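PDB 5MIF: 'Carboxyl esterase 2 from Tuber melanosporum Mel28, which probably hydrolyses carboxylic esters, as expected of an archaea-like carboxylesterase with the alpha/beta hydrolase fold. Local coordinates for residues 282-287 / 313-318; 227-232 / 288-293; 74-79 / 94-99. One frame throughout, in Å; residues are numbered along the deposited sequence.

Overall arrangement
Contacts 1 and 3 both reach the mixed eight-stranded sheet, on strand 279-284 and on the hairpin 75-82 / 90-97, while contact 2 packs helices beside contact 1. Contact 3 comes first along the chain. Contacts 1 and 2 come later and interlock, their segments alternating in sequence: residues 282-287 and 288-293 form one continuous run from strand 279-284 into helix 290-302. Their centres are 11 Å apart, and the Glu285 carbonyl joins them through Arg290. Contact 3 has its centre 30 Å from that of contact 1 and 37 Å from that of contact 2. Contact 1 holds the probable catalytic pair Asp287 and His317, contact 2 follows directly at Pro288, and contact 3 belongs to the remote sheet margin.

Contact 1. Residues 282-287 / 313-318; sequences VVAEVD and LGTIHG
His317 presents the edge of its imidazole to Asp287, ND1 donating to OD2 at 2.7 Å. The acceptor lies in the ring plane, but the carboxylate stands almost perpendicular to that plane and is met on the syn side of OD2. Both side chains hold CG anti to the backbone N (chi1 -174° for Asp287, -161° for His317), beside the carbonyl carbon. OD1 takes the N-H of Ile289, so the carboxylate is held at both oxygens. At the other end of the imidazole, NE2 bonds to Ser190 OG, a geometry consistent with a Ser-His-Asp catalytic triad.

Glu285 extends straight from its backbone and sets OE1 2.6 Å from Gly314 N, which approaches nearly along the C-O bond. Gly314 has a positive phi of 78°, natural for a residue without a side chain, while Leu313 CG packs against Glu285 CD at 3.7 Å. OE2 reaches Arg298 of the second subunit in a salt bridge; an alanine here would probably leave that arginine without its mate and Gly314 N without this acceptor.

Between these polar ends, Val286 N donates to Thr315 O at 3.0 Å, and a water links Val286 O to His317 N. Val286 CB lies 4.1 Å from Ile316 CG2, the two side chains crossing obliquely. The small Ala284 allows close packing, its CB 3.4 Å from Ile316 C.

Strand 279-284 enters this corner between strands 213-217 and 307-312, to which Val282 and Val283 are bonded respectively, and Thr39 of helix 37-47 packs on Thr315 and Ile316.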
loop_
_atom_site.group_PDB
_atom_site.type_symbol
_atom_site.label_atom_id
_atom_site.label_comp_id
_atom_site.label_asym_id
_atom_site.label_seq_id
_atom_site.Cartn_x
_atom_site.Cartn_y
_atom_site.Cartn_z
ATOM N N VAL A 282 3.757 3.540 -6.470
ATOM C CA VAL A 282 4.254 2.541 -5.538
ATOM C C VAL A 282 5.767 2.438 -5.716
ATOM O O VAL A 282 6.240 2.312 -6.839
ATOM C CB VAL A 282 3.572 1.176 -5.786
ATOM C CG1 VAL A 282 4.122 0.129 -4.856
ATOM C CG2 VAL A 282 2.057 1.308 -5.611
ATOM N N VAL A 283 6.528 2.508 -4.629
ATOM C CA VAL A 283 7.992 2.420 -4.730
ATOM C C VAL A 283 8.542 1.331 -3.810
ATOM O O VAL A 283 7.908 0.962 -2.816
ATOM C CB VAL A 283 8.693 3.764 -4.388
ATOM C CG1 VAL A 283 8.339 4.840 -5.420
ATOM C CG2 VAL A 283 8.355 4.208 -2.953
ATOM N N ALA A 284 9.703 0.789 -4.169
ATOM C CA ALA A 284 10.390 -0.161 -3.303
ATOM C C ALA A 284 11.287 0.605 -2.338
ATOM O O ALA A 284 11.840 1.637 -2.697
ATOM C CB ALA A 284 11.204 -1.155 -4.126
ATOM N N GLU A 285 11.447 0.099 -1.121
ATOM C CA GLU A 285 12.255 0.795 -0.127
ATOM C C GLU A 285 13.739 0.789 -0.489
ATOM O O GLU A 285 14.399 1.832 -0.477
ATOM C CB GLU A 285 12.074 0.166 1.250
ATOM C CG GLU A 285 12.984 0.750 2.304
ATOM C CD GLU A 285 12.927 -0.023 3.606
ATOM O OE1 GLU A 285 12.656 -1.244 3.557
ATOM O OE2 GLU A 285 13.189 0.576 4.667
ATOM N N VAL A 286 14.254 -0.388 -0.817
ATOM C CA VAL A 286 15.680 -0.549 -1.090
ATOM C C VAL A 286 15.904 -0.488 -2.601
ATOM O O VAL A 286 15.838 -1.492 -3.307
ATOM C CB VAL A 286 16.201 -1.862 -0.474
ATOM C CG1 VAL A 286 17.682 -2.053 -0.751
ATOM C CG2 VAL A 286 15.932 -1.858 1.032
ATOM N N ASP A 287 16.156 0.724 -3.078
ATOM C CA ASP A 287 16.094 1.042 -4.496
ATOM C C ASP A 287 16.705 2.411 -4.745
ATOM O O ASP A 287 16.224 3.408 -4.209
ATOM C CB ASP A 287 14.642 1.026 -4.982
ATOM C CG ASP A 287 14.508 1.217 -6.493
ATOM O OD1 ASP A 287 15.480 1.611 -7.166
ATOM O OD2 ASP A 287 13.393 1.012 -7.022
ATOM N N LEU A 313 8.164 -1.601 2.307
ATOM C CA LEU A 313 9.417 -1.837 3.020
ATOM C C LEU A 313 9.964 -3.244 2.771
ATOM O O LEU A 313 9.204 -4.182 2.512
ATOM C CB LEU A 313 9.241 -1.598 4.520
ATOM C CG LEU A 313 9.449 -0.153 4.969
ATOM C CD1 LEU A 313 8.375 0.782 4.372
ATOM C CD2 LEU A 313 9.480 -0.062 6.486
ATOM N N GLY A 314 11.288 -3.376 2.817
ATOM C CA GLY A 314 11.944 -4.674 2.732
ATOM C C GLY A 314 12.038 -5.282 1.337
ATOM O O GLY A 314 12.401 -6.451 1.178
ATOM N N THR A 315 11.711 -4.507 0.312
ATOM C CA THR A 315 11.776 -5.048 -1.040
ATOM C C THR A 315 12.587 -4.134 -1.945
ATOM O O THR A 315 13.014 -3.057 -1.530
ATOM C CB THR A 315 10.377 -5.283 -1.631
ATOM O OG1 THR A 315 10.487 -6.068 -2.831
ATOM C CG2 THR A 315 9.692 -3.967 -1.934
ATOM N N ILE A 316 12.804 -4.586 -3.179
ATOM C CA ILE A 316 13.746 -3.957 -4.101
ATOM C C ILE A 316 13.125 -3.687 -5.462
ATOM O O ILE A 316 12.020 -4.147 -5.752
ATOM C CB ILE A 316 14.990 -4.848 -4.311
ATOM C CG1 ILE A 316 14.578 -6.188 -4.930
ATOM C CG2 ILE A 316 15.753 -5.029 -2.995
ATOM C CD1 ILE A 316 15.718 -7.139 -5.154
ATOM N N HIS A 317 13.857 -2.956 -6.298
ATOM C CA HIS A 317 13.433 -2.652 -7.659
ATOM C C HIS A 317 13.052 -3.930 -8.415
ATOM O O HIS A 317 13.735 -4.954 -8.304
ATOM C CB HIS A 317 14.541 -1.900 -8.402
ATOM C CG HIS A 317 14.065 -1.157 -9.610
ATOM N ND1 HIS A 317 13.592 0.138 -9.548
ATOM C CD2 HIS A 317 13.974 -1.528 -10.910
ATOM C CE1 HIS A 317 13.245 0.536 -10.758
ATOM N NE2 HIS A 317 13.473 -0.453 -11.604
ATOM N N GLY A 318 11.945 -3.884 -9.147
ATOM C CA GLY A 318 11.523 -5.021 -9.940
ATOM C C GLY A 318 10.512 -5.942 -9.272
ATOM O O GLY A 318 10.077 -6.915 -9.892
HETATM O O HOH W 1 16.564 -2.092 -5.756
#

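Contact 2. Residues 227-232 / 288-293; sequences SATFKE and PIRQQG
A chi1 of 51° at Thr229 places OG1 between its own backbone N and carbonyl carbon, and from there the hydroxyl meets the beginning of helix 290-302. It donates to Pro288 O, modelled at a very short 2.5 Å, and accepts from Gln291 N at 3.2 Å. Threonine suits this place because its other branch is used too: CG2 lies over one face of the Arg290 guanidinium, 3.4 Å from NH2. In Phe230 the CB points away from the helix opposite, but the ring swings back, setting CE1 3.6 Å from Gln292 NE2; the amide nitrogen sits at the ring edge, with the two planes only 17° apart. The Gln292 amide is anchored through OE1, which accepts from Thr221 N and Asp222 N.

The segment 288-293 is the turn and first part of the helix that follows strand 279-284 in the alpha/beta hydrolase fold, directly after the probable triad aspartate, Asp287. The short helix 228-232 lies against this turn, and Ile289 CD1 adds an apolar touch to Phe230 CE1 at 3.9 Å.

On the exposed side, Glu232 extends to Arg290 in a long salt bridge, OE1 to NH2 at 3.8 Å, their planes nearly perpendicular. A water ties Glu232 OE2 to Arg290 NH1, which also bonds Glu285 O. Ser227 OG, 3.5 Å from Gln291 CB, is buried here without a polar partner in the model.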
loop_
_atom_site.group_PDB
_atom_site.type_symbol
_atom_site.label_atom_id
_atom_site.label_comp_id
_atom_site.label_asym_id
_atom_site.label_seq_id
_atom_site.Cartn_x
_atom_site.Cartn_y
_atom_site.Cartn_z
ATOM N N SER A 227 19.611 11.442 -7.461
ATOM C CA SER A 227 18.895 11.809 -6.251
ATOM C C SER A 227 19.542 11.140 -5.050
ATOM O O SER A 227 20.449 10.319 -5.207
ATOM C CB SER A 227 17.418 11.422 -6.373
ATOM O OG SER A 227 17.286 10.078 -6.808
ATOM N N ALA A 228 19.083 11.520 -3.859
ATOM C CA ALA A 228 19.644 11.043 -2.596
ATOM C C ALA A 228 19.786 9.516 -2.524
ATOM O O ALA A 228 20.800 9.007 -2.040
ATOM C CB ALA A 228 18.793 11.547 -1.428
ATOM N N THR A 229 18.782 8.782 -3.000
ATOM C CA THR A 229 18.826 7.327 -2.873
ATOM C C THR A 229 19.822 6.661 -3.836
ATOM O O THR A 229 20.155 5.490 -3.645
ATOM C CB THR A 229 17.434 6.687 -3.080
ATOM O OG1 THR A 229 16.858 7.166 -4.298
ATOM C CG2 THR A 229 16.505 7.013 -1.909
ATOM N N PHE A 230 20.300 7.384 -4.855
ATOM C CA PHE A 230 21.410 6.876 -5.676
ATOM C C PHE A 230 22.609 6.600 -4.784
ATOM O O PHE A 230 23.243 5.551 -4.875
ATOM C CB PHE A 230 21.837 7.867 -6.771
ATOM C CG PHE A 230 21.059 7.759 -8.050
ATOM C CD1 PHE A 230 19.714 8.120 -8.109
ATOM C CD2 PHE A 230 21.675 7.286 -9.201
ATOM C CE1 PHE A 230 19.002 8.030 -9.303
ATOM C CE2 PHE A 230 20.975 7.187 -10.393
ATOM C CZ PHE A 230 19.634 7.561 -10.445
ATOM N N LYS A 231 22.883 7.556 -3.904
ATOM C CA LYS A 231 23.975 7.469 -2.947
ATOM C C LYS A 231 23.695 6.437 -1.842
ATOM O O LYS A 231 24.612 5.771 -1.359
ATOM C CB LYS A 231 24.223 8.852 -2.331
ATOM C CG LYS A 231 24.737 9.860 -3.345
ATOM C CD LYS A 231 24.417 11.290 -2.942
ATOM C CE LYS A 231 24.880 12.278 -4.020
ATOM N NZ LYS A 231 24.983 13.689 -3.524
ATOM N N GLU A 232 22.433 6.304 -1.441
ATOM C CA GLU A 232 22.083 5.397 -0.354
ATOM C C GLU A 232 22.153 3.922 -0.776
ATOM O O GLU A 232 22.548 3.062 0.010
ATOM C CB GLU A 232 20.690 5.724 0.186
ATOM C CG GLU A 232 20.314 4.913 1.404
ATOM C CD GLU A 232 19.017 5.365 2.037
ATOM O OE1 GLU A 232 18.385 6.310 1.506
ATOM O OE2 GLU A 232 18.646 4.786 3.085
ATOM N N PRO A 288 17.756 2.468 -5.581
ATOM C CA PRO A 288 18.370 3.743 -5.960
ATOM C C PRO A 288 17.365 4.726 -6.551
ATOM O O PRO A 288 17.506 5.931 -6.366
ATOM C CB PRO A 288 19.382 3.348 -7.044
ATOM C CG PRO A 288 19.532 1.919 -6.960
ATOM C CD PRO A 288 18.340 1.330 -6.310
ATOM N N ILE A 289 16.361 4.209 -7.251
ATOM C CA ILE A 289 15.450 5.073 -7.995
ATOM C C ILE A 289 14.231 5.481 -7.131
ATOM O O ILE A 289 13.346 6.205 -7.591
ATOM C CB ILE A 289 14.994 4.384 -9.316
ATOM C CG1 ILE A 289 14.790 5.404 -10.425
ATOM C CG2 ILE A 289 13.756 3.546 -9.134
ATOM C CD1 ILE A 289 16.086 5.972 -10.915
ATOM N N ARG A 290 14.202 5.031 -5.878
ATOM C CA ARG A 290 13.066 5.298 -4.987
ATOM C C ARG A 290 12.726 6.793 -4.861
ATOM O O ARG A 290 11.559 7.171 -4.923
ATOM C CB ARG A 290 13.330 4.716 -3.594
ATOM C CG ARG A 290 12.155 4.847 -2.627
ATOM C CD ARG A 290 12.574 4.479 -1.212
ATOM N NE ARG A 290 13.266 5.599 -0.580
ATOM C CZ ARG A 290 14.113 5.492 0.442
ATOM N NH1 ARG A 290 14.384 4.304 0.965
ATOM N NH2 ARG A 290 14.682 6.579 0.950
ATOM N N GLN A 291 13.740 7.639 -4.688
ATOM C CA GLN A 291 13.512 9.075 -4.480
ATOM C C GLN A 291 12.740 9.747 -5.629
ATOM O O GLN A 291 11.955 10.682 -5.410
ATOM C CB GLN A 291 14.848 9.799 -4.268
ATOM C CG GLN A 291 14.710 11.262 -3.858
ATOM C CD GLN A 291 14.264 11.430 -2.416
ATOM O OE1 GLN A 291 14.717 10.706 -1.528
ATOM N NE2 GLN A 291 13.354 12.375 -2.179
ATOM N N GLN A 292 12.976 9.281 -6.851
ATOM C CA GLN A 292 12.342 9.877 -8.025
ATOM C C GLN A 292 10.823 9.756 -7.991
ATOM O O GLN A 292 10.107 10.734 -8.237
ATOM C CB GLN A 292 12.886 9.238 -9.308
ATOM C CG GLN A 292 14.299 9.670 -9.612
ATOM C CD GLN A 292 14.796 9.163 -10.945
ATOM O OE1 GLN A 292 14.009 8.794 -11.826
ATOM N NE2 GLN A 292 16.118 9.097 -11.088
ATOM N N GLY A 293 10.334 8.554 -7.700
ATOM C CA GLY A 293 8.901 8.326 -7.609
ATOM C C GLY A 293 8.249 9.156 -6.518
ATOM O O GLY A 293 7.220 9.795 -6.755
HETATM O O HOH W 2 15.717 4.207 3.410
#

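Contact 3. Residues 74-79 / 94-99; sequences EFTTKI and LYKPVS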
loop_
_atom_site.group_PDB
_atom_site.type_symbol
_atom_site.label_atom_id
_atom_site.label_comp_id
_atom_site.label_asym_id
_atom_site.label_seq_id
_atom_site.Cartn_x
_atom_site.Cartn_y
_atom_site.Cartn_z
ATOM N N GLU A 74 -7.240 -17.174 -17.111
ATOM C CA GLU A 74 -7.128 -17.208 -18.558
ATOM C C GLU A 74 -7.553 -15.905 -19.194
ATOM O O GLU A 74 -8.385 -15.182 -18.654
ATOM C CB GLU A 74 -7.962 -18.354 -19.142
ATOM C CG GLU A 74 -7.533 -19.749 -18.713
ATOM C CD GLU A 74 -8.500 -20.827 -19.186
ATOM O OE1 GLU A 74 -9.474 -20.487 -19.888
ATOM O OE2 GLU A 74 -8.249 -22.020 -18.916
ATOM N N PHE A 75 -6.973 -15.619 -20.357
ATOM C CA PHE A 75 -7.335 -14.442 -21.134
ATOM C C PHE A 75 -7.118 -14.701 -22.619
ATOM O O PHE A 75 -6.309 -15.542 -22.996
ATOM C CB PHE A 75 -6.540 -13.211 -20.658
ATOM C CG PHE A 75 -5.059 -13.455 -20.506
ATOM C CD1 PHE A 75 -4.202 -13.365 -21.597
ATOM C CD2 PHE A 75 -4.519 -13.740 -19.261
ATOM C CE1 PHE A 75 -2.826 -13.577 -21.446
ATOM C CE2 PHE A 75 -3.150 -13.949 -19.101
ATOM C CZ PHE A 75 -2.301 -13.866 -20.193
ATOM N N THR A 76 -7.841 -13.975 -23.463
ATOM C CA THR A 76 -7.607 -14.054 -24.896
ATOM C C THR A 76 -6.509 -13.072 -25.302
ATOM O O THR A 76 -6.268 -12.076 -24.614
ATOM C CB THR A 76 -8.871 -13.750 -25.705
ATOM O OG1 THR A 76 -9.350 -12.447 -25.366
ATOM C CG2 THR A 76 -9.957 -14.800 -25.439
ATOM N N THR A 77 -5.869 -13.358 -26.432
ATOM C CA THR A 77 -4.795 -12.530 -26.985
ATOM C C THR A 77 -5.108 -12.123 -28.421
ATOM O O THR A 77 -5.354 -12.984 -29.271
ATOM C CB THR A 77 -3.443 -13.268 -27.006
ATOM O OG1 THR A 77 -3.046 -13.617 -25.680
ATOM C CG2 THR A 77 -2.365 -12.394 -27.641
ATOM N N LYS A 78 -5.100 -10.824 -28.698
ATOM C CA LYS A 78 -5.153 -10.382 -30.083
ATOM C C LYS A 78 -3.844 -9.651 -30.404
ATOM O O LYS A 78 -3.488 -8.658 -29.759
ATOM C CB LYS A 78 -6.374 -9.495 -30.344
ATOM C CG LYS A 78 -6.513 -9.089 -31.806
ATOM C CD LYS A 78 -7.877 -8.495 -32.117
ATOM C CE LYS A 78 -8.103 -8.430 -33.630
ATOM N NZ LYS A 78 -9.517 -8.129 -34.010
ATOM N N ILE A 79 -3.118 -10.177 -31.387
ATOM C CA ILE A 79 -1.839 -9.616 -31.810
ATOM C C ILE A 79 -2.044 -8.518 -32.845
ATOM O O ILE A 79 -2.631 -8.740 -33.910
ATOM C CB ILE A 79 -0.936 -10.716 -32.376
ATOM C CG1 ILE A 79 -0.942 -11.912 -31.420
ATOM C CG2 ILE A 79 0.472 -10.185 -32.614
ATOM C CD1 ILE A 79 -0.133 -13.100 -31.883
ATOM N N LEU A 94 -3.512 -7.121 -27.285
ATOM C CA LEU A 94 -4.701 -6.841 -26.482
ATOM C C LEU A 94 -5.111 -8.100 -25.726
ATOM O O LEU A 94 -5.511 -9.089 -26.331
ATOM C CB LEU A 94 -5.860 -6.348 -27.346
ATOM C CG LEU A 94 -7.159 -5.983 -26.601
ATOM C CD1 LEU A 94 -6.931 -4.786 -25.676
ATOM C CD2 LEU A 94 -8.298 -5.700 -27.570
ATOM N N TYR A 95 -4.996 -8.059 -24.404
ATOM C CA TYR A 95 -5.399 -9.189 -23.577
ATOM C C TYR A 95 -6.738 -8.913 -22.905
ATOM O O TYR A 95 -6.904 -7.869 -22.274
ATOM C CB TYR A 95 -4.355 -9.491 -22.519
ATOM C CG TYR A 95 -2.956 -9.745 -23.035
ATOM C CD1 TYR A 95 -2.648 -10.893 -23.773
ATOM C CD2 TYR A 95 -1.926 -8.870 -22.723
ATOM C CE1 TYR A 95 -1.338 -11.134 -24.206
ATOM C CE2 TYR A 95 -0.637 -9.091 -23.147
ATOM C CZ TYR A 95 -0.340 -10.215 -23.884
ATOM O OH TYR A 95 0.969 -10.392 -24.274
ATOM N N LYS A 96 -7.688 -9.836 -23.062
ATOM C CA LYS A 96 -9.025 -9.703 -22.461
ATOM C C LYS A 96 -9.395 -10.885 -21.577
ATOM O O LYS A 96 -9.184 -12.027 -21.959
ATOM C CB LYS A 96 -10.095 -9.556 -23.546
ATOM C CG LYS A 96 -9.889 -8.407 -24.494
ATOM C CD LYS A 96 -11.149 -8.141 -25.297
ATOM C CE LYS A 96 -11.173 -9.039 -26.520
ATOM N NZ LYS A 96 -12.456 -8.948 -27.247
ATOM N N PRO A 97 -9.945 -10.614 -20.389
ATOM C CA PRO A 97 -10.458 -11.721 -19.574
ATOM C C PRO A 97 -11.603 -12.475 -20.284
ATOM O O PRO A 97 -12.316 -11.912 -21.114
ATOM C CB PRO A 97 -10.984 -11.020 -18.323
ATOM C CG PRO A 97 -11.337 -9.638 -18.796
ATOM C CD PRO A 97 -10.291 -9.296 -19.824
ATOM N N VAL A 98 -11.765 -13.747 -19.956
ATOM C CA VAL A 98 -12.819 -14.578 -20.535
ATOM C C VAL A 98 -14.195 -14.145 -20.004
ATOM O O VAL A 98 -14.281 -13.476 -18.976
ATOM C CB VAL A 98 -12.593 -16.067 -20.213
ATOM C CG1 VAL A 98 -11.220 -16.488 -20.668
ATOM C CG2 VAL A 98 -12.711 -16.297 -18.718
ATOM N N SER A 99 -15.266 -14.513 -20.703
ATOM C CA SER A 99 -16.622 -14.150 -20.273
ATOM C C SER A 99 -17.176 -15.046 -19.160
ATOM O O SER A 99 -16.519 -15.984 -18.699
ATOM C CB SER A 99 -17.574 -14.189 -21.463
ATOM O OG SER A 99 -17.077 -13.401 -22.528
HETATM O O HOH W 3 -8.028 -10.445 -26.872
#
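Thr76 and Lys96 share a pair of backbone hydrogen bonds, Thr76 N to Lys96 O at 2.8 Å and Lys96 N to Thr76 O at 3.1 Å. Lys78 and Leu94 repeat the pattern two residues on, with Leu94 N to Lys78 O at 2.9 Å. Thr77 and Tyr95 form the non-hydrogen-bonded pair between them.

The aromatic contact joins Phe75 and Tyr95, which run side by side. Phe75 CE1 comes 3.6 Å from Tyr95 CD1, and the ring planes stand at 71°, an oblique meeting. Both side chains touch Ile136 of helix 129-139, which suits large aromatic residues here. Thr77 OG1 lies at the edge of the Tyr95 ring, 3.3 Å from CD1.

Polar contacts lie on the face of Thr76 and Lys96. A water joins Thr76 OG1, 2.8 Å away, to Leu94 O, a fitting role for a threonine on an exposed strand. The Lys96 chain bends to turn CE aside, and its NZ bonds Leu177 O.

The segments 75-79 and 94-97 run nearly antiparallel, at 157°, and belong to the beta hairpin of strands 75-82 and 90-97, whose first member is the edge strand of the sheet in this chain, the antiparallel start common in alpha/beta hydrolases.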